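Local structure of DUF2790 domain-containing protein (Pseudomonas aeruginosa, 4F98) at residues 39-45 / 57-63. The protein is of unknown function, a small, probably exported DUF2790-family protein that pairs with a second copy of itself in the crystal. Numbering follows the deposited sequence. Where two conformers were deposited one is given.
Sequences GVVPVTV and IRFLEWG
With Phe-59 CG set between its backbone N and carbonyl carbon (chi1 54°) and Val-43 CG1 placed likewise (chi1 52°), ring and methyl turn toward each other across the hairpin of strands 40-48 and 54-62. Val-43 CG1 sits over one face of the Phe-59 ring, 3.6 Å from its centroid, in a CH-pi contact displaced toward CE2. Val-45 CG2 comes instead to the ring edge, 3.8 Å from Phe-59 CZ. Glu-61, extended beyond CG, crosses Val-43 at about a right angle; its CD lies 3.6 Å from Val-43 CB, and its CG meets the same CG1 methyl that covers the ring. Past Val-43, OE1 forms a salt bridge with Arg-31 and OE2 a hydrogen bond with Asn-34. The opposite face of the sheet carries Val-40, whose CG2 lies over the indole of Trp-62, 3.8 Å from the centroid of the five-membered ring, while Thr-44 OG1 runs beside Arg-58 CD at 3.3 Å. Seven backbone bonds join the antiparallel strands; the last, Gly-63 N to Gly-39 O (2.8 Å), is supplemented by a water linking Gly-39 N with Gly-63 O. Trp-62 NE1 bonds to Tyr-17 OH of the second subunit. Apolar contacts thus flank a buried carboxylate with two partners, which probably favour its charged form, while the indole joins hairpin packing to dimer contacts.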
ATOM      1  N   GLY A  39      -3.570   9.551   0.622  1.00 11.11           N
ATOM      2  CA  GLY A  39      -3.059   9.562  -0.737  1.00 11.32           C
ATOM      3  C   GLY A  39      -1.744   8.801  -0.830  1.00 10.97           C
ATOM      4  O   GLY A  39      -1.343   8.105   0.105  1.00 10.88           O
ATOM      5  N   VAL A  40      -1.050   8.961  -1.949  1.00 10.30           N
ATOM      6  CA  VAL A  40       0.120   8.163  -2.238  1.00 10.32           C
ATOM      7  C   VAL A  40       1.335   8.723  -1.514  1.00  9.26           C
ATOM      8  O   VAL A  40       1.642   9.919  -1.586  1.00 11.15           O
ATOM      9  CB  VAL A  40       0.325   7.995  -3.749  1.00 11.80           C
ATOM     10  CG1 VAL A  40       1.642   7.327  -4.033  1.00 13.10           C
ATOM     11  CG2 VAL A  40      -0.835   7.207  -4.350  1.00 14.60           C
ATOM     12  N   VAL A  41       2.043   7.811  -0.848  1.00  9.07           N
ATOM     13  CA  VAL A  41       3.163   8.139   0.023  1.00  9.59           C
ATOM     14  C   VAL A  41       4.233   7.058  -0.100  1.00  8.25           C
ATOM     15  O   VAL A  41       3.934   5.928  -0.469  1.00  9.54           O
ATOM     16  CB  VAL A  41       2.694   8.295   1.510  1.00  9.77           C
ATOM     17  CG1 VAL A  41       1.722   9.487   1.693  1.00 11.58           C
ATOM     18  CG2 VAL A  41       2.099   6.988   2.053  1.00 10.39           C
ATOM     19  N   PRO A  42       5.489   7.383   0.247  1.00  9.08           N
ATOM     20  CA  PRO A  42       6.521   6.360   0.251  1.00  9.03           C
ATOM     21  C   PRO A  42       6.405   5.404   1.426  1.00  8.04           C
ATOM     22  O   PRO A  42       5.891   5.741   2.497  1.00  9.25           O
ATOM     23  CB  PRO A  42       7.835   7.163   0.321  1.00 10.34           C
ATOM     24  CG  PRO A  42       7.455   8.395   0.976  1.00 13.42           C
ATOM     25  CD  PRO A  42       6.055   8.716   0.521  1.00 10.26           C
ATOM     26  N   VAL A  43       6.845   4.181   1.177  1.00  8.62           N
ATOM     27  CA  VAL A  43       6.879   3.126   2.178  1.00  8.80           C
ATOM     28  C   VAL A  43       8.142   2.301   1.995  1.00  8.76           C
ATOM     29  O   VAL A  43       8.552   1.999   0.867  1.00  9.74           O
ATOM     30  CB  VAL A  43       5.604   2.226   2.092  1.00  8.91           C
ATOM     31  CG1 VAL A  43       5.355   1.707   0.686  1.00  9.18           C
ATOM     32  CG2 VAL A  43       5.662   1.081   3.107  1.00 10.33           C
ATOM     33  N   THR A  44       8.754   1.969   3.127  1.00  8.87           N
ATOM     34  CA  THR A  44       9.873   1.054   3.183  1.00  8.32           C
ATOM     35  C   THR A  44       9.454  -0.176   3.960  1.00  8.31           C
ATOM     36  O   THR A  44       8.849  -0.055   5.025  1.00  9.44           O
ATOM     37  CB  THR A  44      11.072   1.707   3.846  1.00  9.96           C
ATOM     38  OG1 THR A  44      11.396   2.886   3.104  1.00 11.12           O
ATOM     39  CG2 THR A  44      12.272   0.762   3.882  1.00 11.24           C
ATOM     40  N   VAL A  45       9.767  -1.339   3.422  1.00  8.58           N
ATOM     41  CA  VAL A  45       9.535  -2.626   4.048  1.00  8.90           C
ATOM     42  C   VAL A  45      10.855  -3.375   4.208  1.00  8.74           C
ATOM     43  O   VAL A  45      11.676  -3.376   3.298  1.00  9.74           O
ATOM     44  CB  VAL A  45       8.524  -3.480   3.246  1.00  8.40           C
ATOM     45  CG1 VAL A  45       8.477  -4.935   3.763  1.00 10.62           C
ATOM     46  CG2 VAL A  45       7.141  -2.829   3.278  1.00  9.70           C
ATOM     47  N   ILE A  57      13.087  -3.016   0.751  1.00  8.58           N
ATOM     48  CA  ILE A  57      12.472  -2.498  -0.483  1.00  8.29           C
ATOM     49  C   ILE A  57      11.782  -1.175  -0.157  1.00  8.58           C
ATOM     50  O   ILE A  57      11.321  -0.972   0.969  1.00  9.80           O
ATOM     51  CB  ILE A  57      11.517  -3.516  -1.124  1.00  9.38           C
ATOM     52  CG1 ILE A  57      10.483  -4.025  -0.113  1.00  9.91           C
ATOM     53  CG2 ILE A  57      12.324  -4.689  -1.723  1.00 11.41           C
ATOM     54  CD1 ILE A  57       9.348  -4.852  -0.718  1.00 12.28           C
ATOM     55  N   ARG A  58      11.779  -0.259  -1.112  1.00  8.98           N
ATOM     56  CA  ARG A  58      11.106   1.019  -0.947  0.50  8.93           C
ATOM     57  C   ARG A  58      10.319   1.352  -2.201  1.00  9.07           C
ATOM     58  O   ARG A  58      10.795   1.163  -3.326  1.00 10.67           O
ATOM     59  CB  ARG A  58      12.073   2.135  -0.554  0.50  9.08           C
ATOM     60  CG  ARG A  58      11.384   3.445  -0.167  0.50  8.10           C
ATOM     61  CD  ARG A  58      12.333   4.512   0.368  0.50  8.83           C
ATOM     62  NE  ARG A  58      13.502   4.679  -0.483  0.50 12.54           N
ATOM     63  CZ  ARG A  58      14.753   4.389  -0.116  0.50 10.64           C
ATOM     64  NH1 ARG A  58      15.034   3.902   1.109  0.50 12.03           N
ATOM     65  NH2 ARG A  58      15.715   4.573  -0.997  0.50 10.24           N
ATOM     66  N   PHE A  59       9.089   1.812  -1.987  1.00  8.52           N
ATOM     67  CA  PHE A  59       8.120   1.931  -3.070  1.00  8.54           C
ATOM     68  C   PHE A  59       7.025   2.906  -2.613  1.00  8.51           C
ATOM     69  O   PHE A  59       7.260   3.684  -1.675  1.00 10.02           O
ATOM     70  CB  PHE A  59       7.622   0.515  -3.488  1.00  9.37           C
ATOM     71  CG  PHE A  59       7.083  -0.313  -2.346  1.00  8.68           C
ATOM     72  CD1 PHE A  59       7.934  -0.997  -1.493  1.00 10.96           C
ATOM     73  CD2 PHE A  59       5.722  -0.448  -2.154  1.00  9.12           C
ATOM     74  CE1 PHE A  59       7.444  -1.739  -0.430  1.00 10.59           C
ATOM     75  CE2 PHE A  59       5.220  -1.207  -1.104  1.00 10.51           C
ATOM     76  CZ  PHE A  59       6.099  -1.867  -0.238  1.00 11.30           C
ATOM     77  N   LEU A  60       5.874   2.890  -3.274  1.00  8.95           N
ATOM     78  CA  LEU A  60       4.771   3.800  -2.967  1.00  9.63           C
ATOM     79  C   LEU A  60       3.547   3.009  -2.572  1.00  9.53           C
ATOM     80  O   LEU A  60       3.328   1.889  -3.050  1.00  9.71           O
ATOM     81  CB  LEU A  60       4.408   4.638  -4.199  1.00 11.04           C
ATOM     82  CG  LEU A  60       5.508   5.542  -4.740  1.00 13.22           C
ATOM     83  CD1 LEU A  60       5.072   6.082  -6.111  1.00 17.57           C
ATOM     84  CD2 LEU A  60       5.848   6.662  -3.740  1.00 14.87           C
ATOM     85  N   GLU A  61       2.738   3.602  -1.694  1.00  8.80           N
ATOM     86  CA  GLU A  61       1.463   3.021  -1.298  1.00  7.72           C
ATOM     87  C   GLU A  61       0.478   4.126  -0.971  1.00  8.45           C
ATOM     88  O   GLU A  61       0.855   5.293  -0.853  1.00 10.30           O
ATOM     89  CB  GLU A  61       1.658   2.103  -0.104  1.00  8.32           C
ATOM     90  CG  GLU A  61       1.950   2.834   1.203  1.00  9.07           C
ATOM     91  CD  GLU A  61       2.074   1.905   2.407  1.00  9.34           C
ATOM     92  OE1 GLU A  61       1.988   0.661   2.267  1.00 10.54           O
ATOM     93  OE2 GLU A  61       2.271   2.411   3.534  1.00 10.52           O
ATOM     94  N   TRP A  62      -0.773   3.749  -0.796  1.00  8.26           N
ATOM     95  CA  TRP A  62      -1.777   4.688  -0.319  1.00  7.77           C
ATOM     96  C   TRP A  62      -1.738   4.718   1.216  1.00  8.72           C
ATOM     97  O   TRP A  62      -1.635   3.678   1.862  1.00  9.20           O
ATOM     98  CB  TRP A  62      -3.151   4.296  -0.802  1.00  9.18           C
ATOM     99  CG  TRP A  62      -3.311   4.459  -2.272  1.00  8.87           C
ATOM    100  CD1 TRP A  62      -2.708   3.732  -3.255  1.00 11.01           C
ATOM    101  CD2 TRP A  62      -4.099   5.457  -2.948  1.00  9.07           C
ATOM    102  NE1 TRP A  62      -3.103   4.170  -4.487  1.00 11.18           N
ATOM    103  CE2 TRP A  62      -3.945   5.233  -4.332  1.00 10.11           C
ATOM    104  CE3 TRP A  62      -4.934   6.497  -2.518  1.00 10.69           C
ATOM    105  CZ2 TRP A  62      -4.587   6.019  -5.295  1.00 12.79           C
ATOM    106  CZ3 TRP A  62      -5.573   7.282  -3.483  1.00 13.73           C
ATOM    107  CH2 TRP A  62      -5.391   7.032  -4.850  1.00 12.93           C
ATOM    108  N   GLY A  63      -1.786   5.915   1.773  1.00  8.63           N
ATOM    109  CA  GLY A  63      -1.787   6.086   3.212  1.00  8.98           C
ATOM    110  C   GLY A  63      -2.992   5.448   3.870  1.00  8.64           C
ATOM    111  O   GLY A  63      -3.990   5.126   3.219  1.00  9.18           O
TER
HETATM  112  O   HOH W   1      -5.130   7.272   1.695  1.00 11.06           O